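PDB 4FGM: aminopeptidase N family protein from Idiomarina loihiensis L2TR, which probably acts as a zinc-dependent aminopeptidase of the M61 family, removing residues from the amino end of peptides. Local coordinates for residues L92-A97 and S242-C247; T140-K145 and G153-D158; L163-F168 and L237-S242; Y223-M228 and H273-S278. All blocks are in the same frame, centred on the assembly; numbering follows the deposited sequence.

Contact 1 (L92-A97 and S242-C247)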
# COMPACT_ATOMS: atom_id res chain seq x y z
N LEU A 92 6.68 -6.84 -12.38
CA LEU A 92 7.01 -7.22 -11.01
C LEU A 92 6.34 -6.31 -9.98
O LEU A 92 6.92 -5.32 -9.55
CB LEU A 92 8.53 -7.21 -10.85
CG LEU A 92 9.23 -8.03 -9.76
CD1 LEU A 92 9.59 -7.15 -8.59
CD2 LEU A 92 8.36 -9.21 -9.36
N SER A 93 5.11 -6.66 -9.61
CA SER A 93 4.35 -5.91 -8.61
C SER A 93 3.23 -6.80 -8.08
O SER A 93 2.88 -7.80 -8.70
CB SER A 93 3.75 -4.64 -9.20
OG SER A 93 2.64 -4.93 -10.01
N VAL A 94 2.66 -6.43 -6.93
CA VAL A 94 1.59 -7.22 -6.30
C VAL A 94 0.28 -6.97 -6.97
O VAL A 94 -0.78 -7.47 -6.59
CB VAL A 94 1.46 -6.83 -4.83
CG1 VAL A 94 2.76 -7.10 -4.13
CG2 VAL A 94 1.08 -5.34 -4.70
N ARG A 95 0.37 -6.18 -8.02
CA ARG A 95 -0.81 -5.76 -8.73
C ARG A 95 -1.21 -6.49 -10.04
O ARG A 95 -2.37 -6.68 -10.23
CB ARG A 95 -0.69 -4.25 -8.91
CG ARG A 95 -0.86 -3.54 -7.52
CD ARG A 95 -0.47 -2.07 -7.40
NE ARG A 95 0.97 -1.88 -7.42
CZ ARG A 95 1.66 -1.52 -8.50
NH1 ARG A 95 1.03 -1.30 -9.64
NH2 ARG A 95 2.98 -1.40 -8.44
N SER A 96 -0.30 -7.01 -10.86
CA SER A 96 -0.80 -7.65 -12.08
C SER A 96 -0.49 -9.11 -12.38
O SER A 96 -1.37 -9.95 -12.32
CB SER A 96 -0.40 -6.79 -13.25
OG SER A 96 1.00 -6.54 -13.24
N ALA A 97 0.72 -9.38 -12.84
CA ALA A 97 1.15 -10.73 -13.18
C ALA A 97 2.58 -10.70 -13.66
O ALA A 97 3.00 -9.77 -14.37
CB ALA A 97 0.26 -11.35 -14.26
N SER A 242 -5.81 -13.42 2.27
CA SER A 242 -4.41 -13.44 1.87
C SER A 242 -3.95 -12.03 1.48
O SER A 242 -4.75 -11.09 1.42
CB SER A 242 -4.21 -14.35 0.66
OG SER A 242 -4.77 -13.77 -0.50
N THR A 243 -2.66 -11.91 1.21
CA THR A 243 -2.11 -10.64 0.78
C THR A 243 -0.90 -10.94 -0.09
O THR A 243 -0.23 -11.95 0.10
CB THR A 243 -1.70 -9.73 1.97
OG1 THR A 243 -1.21 -8.48 1.47
CG2 THR A 243 -0.62 -10.39 2.82
N ALA A 244 -0.65 -10.08 -1.07
CA ALA A 244 0.49 -10.23 -1.95
C ALA A 244 1.47 -9.11 -1.59
O ALA A 244 1.13 -7.92 -1.65
CB ALA A 244 0.06 -10.12 -3.41
N LEU A 245 2.68 -9.50 -1.20
CA LEU A 245 3.70 -8.55 -0.81
C LEU A 245 4.95 -8.62 -1.66
O LEU A 245 5.34 -9.68 -2.13
CB LEU A 245 4.13 -8.80 0.64
CG LEU A 245 3.06 -9.02 1.71
CD1 LEU A 245 3.74 -9.55 2.98
CD2 LEU A 245 2.31 -7.71 1.97
N LEU A 246 5.58 -7.47 -1.85
CA LEU A 246 6.85 -7.40 -2.57
C LEU A 246 7.75 -6.69 -1.58
O LEU A 246 7.49 -5.55 -1.21
CB LEU A 246 6.72 -6.56 -3.84
CG LEU A 246 8.07 -6.37 -4.56
CD1 LEU A 246 8.61 -7.72 -5.01
CD2 LEU A 246 7.88 -5.43 -5.74
N CYS A 247 8.80 -7.36 -1.12
CA CYS A 247 9.70 -6.75 -0.15
C CYS A 247 11.17 -6.93 -0.49
O CYS A 247 11.53 -7.77 -1.31
CB CYS A 247 9.43 -7.30 1.25
SG CYS A 247 10.02 -8.98 1.47
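V94 presses its side chain onto the backbone of A244, and this is the tight part of the contact. V94 CG1 lies 3.1 Å from A244 O, a close approach for a methyl and a carbonyl oxygen. V94 CB also meets A244 CB at 3.8 Å. V94 CG1 lies against the L245-L246 peptide as well and is 4.0 Å from L246 CB. With chi1 at -60°, CG1 stands beside the backbone N of V94, and it is the branch that reaches A244 O. The contact is van der Waals packing of V94 on the strand backbone and on A244 CB and L246 CB. The A244 backbone pairs instead with L237 of the neighbouring strand.

The looser side is at L92, which is partly exposed. It reaches L246 through its end, with L92 CD1 3.7 Å from L246 CD2. The two side chains cross at about a right angle and meet through methyls.

S93 turns away between the two touching residues. Its OG accepts the backbone N-H of R95 at 3.3 Å, an ST turn in the loop, and OG also bonds D91.

The loop joins strands 81-91 and 97-99. The arrangement is that of a loop of the M61 N-terminal region packed on strand 242-248 of the five-stranded sheet, next to the active site, and contributing R95 to the maleic acid pocket.

Contact 2 (T140-K145 and G153-D158)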
# COMPACT_ATOMS: atom_id res chain seq x y z
N THR A 140 -1.94 -19.98 -2.42
CA THR A 140 -3.07 -19.09 -2.65
C THR A 140 -4.12 -19.31 -1.58
O THR A 140 -4.11 -20.34 -0.89
CB THR A 140 -3.73 -19.36 -4.01
OG1 THR A 140 -4.86 -18.49 -4.17
CG2 THR A 140 -4.21 -20.82 -4.10
N GLY A 141 -5.03 -18.36 -1.44
CA GLY A 141 -6.08 -18.51 -0.45
C GLY A 141 -7.36 -18.99 -1.10
O GLY A 141 -8.36 -19.21 -0.42
N MSE A 142 -7.35 -19.14 -2.42
CA MSE A 142 -8.56 -19.60 -3.11
C MSE A 142 -8.88 -21.03 -2.67
O MSE A 142 -8.02 -21.90 -2.69
CB MSE A 142 -8.36 -19.57 -4.62
CG MSE A 142 -9.67 -19.64 -5.40
SE MSE A 142 -9.41 -19.48 -7.32
CE MSE A 142 -9.02 -17.58 -7.42
N PRO A 143 -10.14 -21.28 -2.25
CA PRO A 143 -10.57 -22.61 -1.80
C PRO A 143 -10.14 -23.70 -2.77
O PRO A 143 -10.42 -23.63 -3.97
CB PRO A 143 -12.09 -22.47 -1.73
CG PRO A 143 -12.27 -21.01 -1.35
CD PRO A 143 -11.26 -20.32 -2.25
N ARG A 144 -9.45 -24.71 -2.25
CA ARG A 144 -8.98 -25.80 -3.08
C ARG A 144 -9.99 -26.94 -3.19
O ARG A 144 -10.55 -27.38 -2.18
CB ARG A 144 -7.65 -26.34 -2.53
CG ARG A 144 -7.09 -27.51 -3.32
CD ARG A 144 -5.81 -28.03 -2.71
NE ARG A 144 -4.66 -27.15 -2.92
CZ ARG A 144 -3.97 -27.07 -4.06
NH1 ARG A 144 -4.31 -27.82 -5.10
NH2 ARG A 144 -2.90 -26.28 -4.13
N LYS A 145 -10.20 -27.42 -4.41
CA LYS A 145 -11.12 -28.52 -4.67
C LYS A 145 -10.37 -29.83 -4.92
O LYS A 145 -10.88 -30.90 -4.62
CB LYS A 145 -12.02 -28.21 -5.86
CG LYS A 145 -12.85 -26.95 -5.71
CD LYS A 145 -13.72 -26.97 -4.46
CE LYS A 145 -14.80 -28.03 -4.54
NZ LYS A 145 -15.71 -27.97 -3.36
N GLY A 153 -3.75 -28.11 -9.18
CA GLY A 153 -5.09 -28.57 -8.89
C GLY A 153 -6.23 -27.65 -9.31
O GLY A 153 -6.06 -26.73 -10.10
N CYS A 154 -7.41 -27.91 -8.75
CA CYS A 154 -8.61 -27.15 -9.05
C CYS A 154 -9.08 -26.33 -7.86
O CYS A 154 -9.06 -26.80 -6.72
CB CYS A 154 -9.72 -28.10 -9.50
SG CYS A 154 -9.36 -28.95 -11.06
N PHE A 155 -9.52 -25.11 -8.14
CA PHE A 155 -9.99 -24.22 -7.09
C PHE A 155 -11.36 -23.68 -7.46
O PHE A 155 -11.72 -23.62 -8.64
CB PHE A 155 -8.99 -23.06 -6.91
CG PHE A 155 -7.58 -23.51 -6.64
CD1 PHE A 155 -6.75 -23.91 -7.69
CD2 PHE A 155 -7.09 -23.57 -5.34
CE1 PHE A 155 -5.45 -24.36 -7.44
CE2 PHE A 155 -5.80 -24.01 -5.08
CZ PHE A 155 -4.97 -24.41 -6.13
N ARG A 156 -12.12 -23.27 -6.44
CA ARG A 156 -13.46 -22.74 -6.66
C ARG A 156 -13.72 -21.44 -5.89
O ARG A 156 -13.38 -21.32 -4.72
CB ARG A 156 -14.52 -23.77 -6.26
CG ARG A 156 -15.95 -23.32 -6.45
CD ARG A 156 -16.94 -24.40 -6.02
NE ARG A 156 -18.33 -23.94 -6.10
CZ ARG A 156 -18.86 -22.98 -5.35
NH1 ARG A 156 -18.12 -22.36 -4.44
NH2 ARG A 156 -20.13 -22.63 -5.51
N ALA A 157 -14.32 -20.47 -6.58
CA ALA A 157 -14.68 -19.20 -5.97
C ALA A 157 -16.19 -19.05 -6.11
O ALA A 157 -16.77 -19.49 -7.10
CB ALA A 157 -13.97 -18.05 -6.67
N ASP A 158 -16.84 -18.43 -5.12
CA ASP A 158 -18.29 -18.28 -5.19
C ASP A 158 -18.78 -17.44 -6.36
O ASP A 158 -19.91 -17.61 -6.82
CB ASP A 158 -18.82 -17.71 -3.88
CG ASP A 158 -18.61 -18.64 -2.70
OD1 ASP A 158 -18.48 -19.87 -2.93
OD2 ASP A 158 -18.60 -18.17 -1.55
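R144 and F155 lie across from each other where a loop meets strand 153-157. Two backbone bonds frame the pair. R156 N donates to P143 O at 3.0 Å, and K145 N donates to C154 O at 2.6 Å. R144 and F155 are thus a non-hydrogen-bonded antiparallel pair.

The F155 side chain can be followed outward. CB touches the selenium of M142, a selenomethionine, with F155 CB to M142 SE 3.6 Å. It also lies against P143 O. CG has P143 O as its neighbour at a longer distance. F155 CD2 is 3.3 Å from M142 O, which sits at the ring edge. F155 CE2 meets T140 CG2 at 3.7 Å, the two side chains reaching tip to tip. CZ ends over one face of the R144 guanidinium, toward its rim, with F155 CZ 3.4 Å from R144 NH2 and the two planes 58° apart. The guanidinium is held by other partners: NH2 bonds S151 O and NH1 bonds S146 O. F168 adds an edge-to-face ring contact to F155.

On the other side of the bridge the K145 and R156 stems lie side by side, with K145 CG 3.6 Å from R156 CB. R156 NH1 turns to D158 OD1 at 2.9 Å in a salt bridge.

The loop after strand 137-140 attaches by a single antiparallel beta bridge to strand 153-157, which pairs with strand 123-127 in the M61 N-terminal region.

Contact 3 (L163-F168 and L237-S242)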
# COMPACT_ATOMS: atom_id res chain seq x y z
N LEU A 163 -13.23 -14.57 -7.23
CA LEU A 163 -12.16 -15.07 -8.07
C LEU A 163 -10.99 -14.09 -8.20
O LEU A 163 -9.82 -14.47 -8.05
CB LEU A 163 -12.68 -15.37 -9.48
CG LEU A 163 -11.63 -15.80 -10.51
CD1 LEU A 163 -11.17 -17.22 -10.20
CD2 LEU A 163 -12.23 -15.74 -11.91
N ILE A 164 -11.30 -12.83 -8.47
CA ILE A 164 -10.26 -11.83 -8.63
C ILE A 164 -9.70 -11.30 -7.32
O ILE A 164 -8.96 -10.31 -7.31
CB ILE A 164 -10.75 -10.67 -9.52
CG1 ILE A 164 -11.93 -9.96 -8.86
CG2 ILE A 164 -11.16 -11.22 -10.88
CD1 ILE A 164 -12.38 -8.73 -9.62
N ASP A 165 -10.04 -11.95 -6.22
CA ASP A 165 -9.52 -11.52 -4.93
C ASP A 165 -8.61 -12.59 -4.32
O ASP A 165 -8.32 -12.57 -3.13
CB ASP A 165 -10.65 -11.18 -3.96
CG ASP A 165 -10.16 -10.37 -2.78
OD1 ASP A 165 -9.35 -9.44 -3.02
OD2 ASP A 165 -10.58 -10.66 -1.63
N TYR A 166 -8.18 -13.54 -5.14
CA TYR A 166 -7.28 -14.58 -4.67
C TYR A 166 -6.04 -14.59 -5.56
O TYR A 166 -6.06 -15.17 -6.64
CB TYR A 166 -7.93 -15.98 -4.73
CG TYR A 166 -9.13 -16.18 -3.85
CD1 TYR A 166 -10.40 -16.38 -4.39
CD2 TYR A 166 -9.00 -16.19 -2.46
CE1 TYR A 166 -11.51 -16.58 -3.59
CE2 TYR A 166 -10.11 -16.40 -1.63
CZ TYR A 166 -11.36 -16.59 -2.20
OH TYR A 166 -12.46 -16.80 -1.39
N PRO A 167 -4.97 -13.91 -5.14
CA PRO A 167 -3.78 -13.93 -6.00
C PRO A 167 -3.09 -15.28 -5.88
O PRO A 167 -3.33 -16.02 -4.94
CB PRO A 167 -2.92 -12.79 -5.44
CG PRO A 167 -3.34 -12.72 -3.98
CD PRO A 167 -4.84 -12.89 -4.08
N PHE A 168 -2.24 -15.61 -6.86
CA PHE A 168 -1.51 -16.88 -6.87
C PHE A 168 -0.00 -16.62 -6.97
O PHE A 168 0.45 -15.72 -7.68
CB PHE A 168 -1.92 -17.75 -8.07
CG PHE A 168 -3.18 -18.54 -7.87
CD1 PHE A 168 -4.42 -17.91 -7.84
CD2 PHE A 168 -3.13 -19.93 -7.73
CE1 PHE A 168 -5.60 -18.65 -7.69
CE2 PHE A 168 -4.30 -20.68 -7.58
CZ PHE A 168 -5.54 -20.04 -7.55
N LEU A 237 -0.77 -5.76 -1.38
CA LEU A 237 -2.17 -5.60 -1.75
C LEU A 237 -2.99 -6.56 -0.89
O LEU A 237 -2.74 -7.76 -0.87
CB LEU A 237 -2.39 -5.91 -3.24
CG LEU A 237 -3.81 -5.64 -3.75
CD1 LEU A 237 -4.24 -4.23 -3.36
CD2 LEU A 237 -3.87 -5.83 -5.25
N GLU A 238 -3.95 -6.01 -0.17
CA GLU A 238 -4.80 -6.79 0.72
C GLU A 238 -5.83 -7.62 -0.02
O GLU A 238 -6.25 -7.28 -1.13
CB GLU A 238 -5.53 -5.86 1.69
CG GLU A 238 -6.57 -4.98 1.02
CD GLU A 238 -5.98 -3.75 0.36
OE1 GLU A 238 -4.75 -3.73 0.12
OE2 GLU A 238 -6.74 -2.81 0.07
N HIS A 239 -6.25 -8.71 0.62
CA HIS A 239 -7.27 -9.60 0.08
C HIS A 239 -8.01 -10.23 1.26
O HIS A 239 -7.51 -10.21 2.40
CB HIS A 239 -6.62 -10.65 -0.83
CG HIS A 239 -6.02 -10.06 -2.06
ND1 HIS A 239 -6.78 -9.50 -3.07
CD2 HIS A 239 -4.73 -9.86 -2.42
CE1 HIS A 239 -5.98 -8.98 -3.99
NE2 HIS A 239 -4.73 -9.19 -3.62
N ARG A 240 -9.20 -10.78 1.00
CA ARG A 240 -10.02 -11.35 2.06
C ARG A 240 -9.36 -12.40 2.95
O ARG A 240 -9.62 -12.43 4.14
CB ARG A 240 -11.33 -11.89 1.49
CG ARG A 240 -11.23 -13.02 0.50
CD ARG A 240 -12.56 -13.20 -0.20
NE ARG A 240 -12.81 -12.11 -1.14
CZ ARG A 240 -13.95 -11.94 -1.80
NH1 ARG A 240 -14.95 -12.78 -1.62
NH2 ARG A 240 -14.09 -10.94 -2.67
N ASN A 241 -8.50 -13.26 2.40
CA ASN A 241 -7.86 -14.25 3.25
C ASN A 241 -6.38 -14.44 2.90
O ASN A 241 -5.77 -15.48 3.20
CB ASN A 241 -8.63 -15.58 3.20
CG ASN A 241 -8.43 -16.33 1.89
OD1 ASN A 241 -8.10 -15.74 0.86
ND2 ASN A 241 -8.66 -17.65 1.93
N SER A 242 -5.81 -13.42 2.27
CA SER A 242 -4.41 -13.44 1.87
C SER A 242 -3.95 -12.03 1.48
O SER A 242 -4.75 -11.09 1.42
CB SER A 242 -4.21 -14.35 0.66
OG SER A 242 -4.77 -13.77 -0.50
O HOH W 1 -7.49 -13.58 -0.68
O HOH W 2 -4.79 -15.82 -2.67
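D165 is gripped by three bonds from H239 and R240. H239 ND1 donates to D165 OD1 at 2.6 Å. The bond is nearly straight (176°) and lies in the ring plane, but it meets the carboxylate from above its own plane. D165 OD2 takes two donors: R240 NE at 2.7 Å, on the anti side and part of a salt bridge, and R240 N at 3.0 Å, on the syn side. CG of D165 is anti to the backbone N (chi1 -164°), which places CG toward H239 and R240.

A further shell surrounds these groups. P167 CD sits over one face of the H239 ring, 3.6 Å from its centroid, in a CH-pi contact. R240 NH2 has a second salt bridge to D161. A water donates to D165 O and to N241 OD1, and bonds S242 OG. A second water joins S242 OG to P167 O. N241 OD1 lies at the edge of the Y166 ring, 3.3 Å from Y166 CE2, while N241 ND2 bonds G141 O.

An alanine at D165 would probably leave H239 ND1 and the R240 backbone N-H without their acceptor, and R240 with D161 as its remaining salt-bridge partner.

E238, which touches the bound maleic acid, precedes H239. The buried carboxylate, met by three donors, is likely to stay ionised and ties the N-terminal region to the chain beside the zinc site.

Contact 4 (Y223-M228 and H273-S278). With ZN (zinc ion), chain C; MAE (maleic acid), chain B.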
# COMPACT_ATOMS: atom_id res chain seq x y z
N TYR A 223 -5.25 -17.81 6.59
CA TYR A 223 -4.67 -16.64 5.95
C TYR A 223 -3.25 -16.89 5.46
O TYR A 223 -2.46 -17.57 6.13
CB TYR A 223 -4.72 -15.46 6.92
CG TYR A 223 -4.36 -14.13 6.29
CD1 TYR A 223 -3.03 -13.75 6.13
CD2 TYR A 223 -5.36 -13.26 5.87
CE1 TYR A 223 -2.70 -12.52 5.57
CE2 TYR A 223 -5.04 -12.03 5.30
CZ TYR A 223 -3.71 -11.66 5.16
OH TYR A 223 -3.39 -10.43 4.65
N THR A 224 -2.93 -16.35 4.29
CA THR A 224 -1.60 -16.54 3.70
C THR A 224 -0.91 -15.25 3.29
O THR A 224 -1.49 -14.41 2.60
CB THR A 224 -1.67 -17.40 2.43
OG1 THR A 224 -2.66 -18.43 2.59
CG2 THR A 224 -0.31 -18.04 2.15
N PHE A 225 0.35 -15.12 3.71
CA PHE A 225 1.14 -13.94 3.35
C PHE A 225 2.01 -14.34 2.16
O PHE A 225 3.05 -14.97 2.34
CB PHE A 225 2.04 -13.52 4.52
CG PHE A 225 1.29 -12.92 5.68
CD1 PHE A 225 0.83 -13.72 6.72
CD2 PHE A 225 1.06 -11.55 5.73
CE1 PHE A 225 0.16 -13.16 7.81
CE2 PHE A 225 0.39 -10.99 6.82
CZ PHE A 225 -0.07 -11.79 7.86
N LEU A 226 1.56 -14.00 0.95
CA LEU A 226 2.30 -14.34 -0.27
C LEU A 226 3.38 -13.29 -0.47
O LEU A 226 3.09 -12.12 -0.74
CB LEU A 226 1.35 -14.38 -1.47
CG LEU A 226 0.13 -15.29 -1.29
CD1 LEU A 226 -0.73 -15.25 -2.55
CD2 LEU A 226 0.58 -16.72 -0.98
N THR A 227 4.63 -13.71 -0.37
CA THR A 227 5.74 -12.77 -0.46
C THR A 227 6.78 -12.98 -1.54
O THR A 227 7.42 -14.03 -1.61
CB THR A 227 6.49 -12.73 0.89
OG1 THR A 227 5.55 -12.50 1.95
CG2 THR A 227 7.52 -11.61 0.90
N MSE A 228 6.95 -11.97 -2.37
CA MSE A 228 7.97 -11.98 -3.41
C MSE A 228 9.15 -11.19 -2.82
O MSE A 228 8.98 -10.05 -2.35
CB MSE A 228 7.47 -11.33 -4.69
CG MSE A 228 6.60 -12.24 -5.52
SE MSE A 228 5.86 -11.33 -7.05
CE MSE A 228 4.55 -10.26 -6.11
N HIS A 273 -0.16 -4.16 8.24
CA HIS A 273 -1.01 -3.27 7.46
C HIS A 273 -1.99 -4.05 6.57
O HIS A 273 -3.20 -3.78 6.55
CB HIS A 273 -0.12 -2.36 6.60
CG HIS A 273 -0.88 -1.33 5.82
ND1 HIS A 273 -1.00 -0.02 6.24
CD2 HIS A 273 -1.55 -1.42 4.65
CE1 HIS A 273 -1.72 0.65 5.36
NE2 HIS A 273 -2.07 -0.17 4.38
N GLU A 274 -1.48 -5.03 5.83
CA GLU A 274 -2.34 -5.80 4.94
C GLU A 274 -3.33 -6.66 5.73
O GLU A 274 -4.50 -6.77 5.36
CB GLU A 274 -1.50 -6.68 4.02
CG GLU A 274 -0.46 -5.92 3.18
CD GLU A 274 -1.02 -4.70 2.47
OE1 GLU A 274 -2.23 -4.68 2.16
OE2 GLU A 274 -0.26 -3.75 2.22
N TYR A 275 -2.86 -7.25 6.82
CA TYR A 275 -3.68 -8.10 7.67
C TYR A 275 -4.86 -7.29 8.22
O TYR A 275 -6.01 -7.74 8.17
CB TYR A 275 -2.84 -8.64 8.84
CG TYR A 275 -3.43 -9.84 9.54
CD1 TYR A 275 -3.49 -11.09 8.91
CD2 TYR A 275 -3.89 -9.75 10.86
CE1 TYR A 275 -3.98 -12.20 9.58
CE2 TYR A 275 -4.39 -10.86 11.54
CZ TYR A 275 -4.43 -12.08 10.89
OH TYR A 275 -4.88 -13.19 11.56
N PHE A 276 -4.58 -6.10 8.73
CA PHE A 276 -5.61 -5.23 9.28
C PHE A 276 -6.68 -4.96 8.22
O PHE A 276 -7.88 -4.88 8.52
CB PHE A 276 -5.00 -3.90 9.72
CG PHE A 276 -5.91 -3.07 10.58
CD1 PHE A 276 -6.06 -3.36 11.93
CD2 PHE A 276 -6.63 -2.01 10.04
CE1 PHE A 276 -6.91 -2.62 12.74
CE2 PHE A 276 -7.49 -1.25 10.84
CZ PHE A 276 -7.64 -1.56 12.20
N HIS A 277 -6.21 -4.81 6.98
CA HIS A 277 -7.10 -4.54 5.85
C HIS A 277 -8.14 -5.66 5.69
O HIS A 277 -9.20 -5.46 5.07
CB HIS A 277 -6.30 -4.40 4.54
CG HIS A 277 -5.90 -3.00 4.22
ND1 HIS A 277 -6.76 -1.92 4.34
CD2 HIS A 277 -4.75 -2.49 3.73
CE1 HIS A 277 -6.16 -0.82 3.93
NE2 HIS A 277 -4.94 -1.15 3.55
N SER A 278 -7.84 -6.85 6.24
CA SER A 278 -8.79 -7.97 6.15
C SER A 278 -10.13 -7.51 6.72
O SER A 278 -11.21 -7.91 6.24
CB SER A 278 -8.30 -9.16 6.96
OG SER A 278 -7.27 -9.83 6.25
ZN ZN C . -3.59 0.09 2.74
C1 MAE B . -2.45 -0.22 0.33
O1 MAE B . -3.26 0.76 0.22
O2 MAE B . -2.80 -1.19 1.05
C2 MAE B . -1.19 -0.17 -0.43
C3 MAE B . -0.93 -0.29 -1.73
C4 MAE B . -1.91 -0.51 -2.79
O3 MAE B . -3.14 -0.66 -2.64
O4 MAE B . -1.43 -0.49 -3.94
O HOH W 3 -5.26 -8.94 3.55
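Strand 223-228, with Y223 and F225, approaches helix 273-277, with Y275, to 10.5 Å between axes, at 141° between their directions. The helix is the zinc-binding HExxH helix, with H273, E274 and H277; E307 completes the protein ligands.

Y275 is the main partner of the strand. It turns its edge to the face of Y223, a T-shaped pair with planes at 78°, and Y275 CD1 stands over the centre of the Y223 ring. The same Y275 CD1 atom also meets F225 CZ at 3.6 Å. Here the two planes are near parallel, but the rings are slid apart and barely overlap. Y223 CE1 lies over the centre of the F225 ring, so the three residues form an aromatic cluster. Y275 OH bonds H185, away from this contact.

S278 OG lies 3.3 Å from Y223 CE2. Y223 OH is 2.6 Å from a water, which donates to E274 O at 2.9 Å. The water reaches S278 OG too, weakly. An alanine in place of Y223 would probably leave the Y275 edge without the ring face it meets and the water without its tyrosine partner.

H273 and H277 of the same helix reach the zinc ion. H273 ND1 bonds D314, a second-shell carboxylate that is likely to hold its ring in place. E274 belongs to the pocket of the bound maleic acid. The zinc ion is bound by H273 NE2 at 2.3 Å, and by H277 NE2 at 2.0 Å. Maleic acid O2 is also a ligand of the zinc ion, at 2.3 Å.

Contacts 1, 3 and 4 cluster around the zinc site, with centres 9 to 10 Å apart. Contact 2 lies farther out, about 11 Å from contact 3 and 18 to 19 Å from the other two, centre to centre. Strands 222-230, 242-248 and 235-238 are neighbours in one five-stranded sheet and serve contacts 4, 1 and 3. Contacts 1 and 3 share S242. Along the chain the N-terminal region supplies 92-97, both halves of contact 2, then 163-168. The sheet strands follow, and 273-278 comes last. Contact 2 therefore lies wholly in the N-terminal region. Contacts 1 and 3 join that region to the sheet, and contact 4 joins the sheet to the zinc helix.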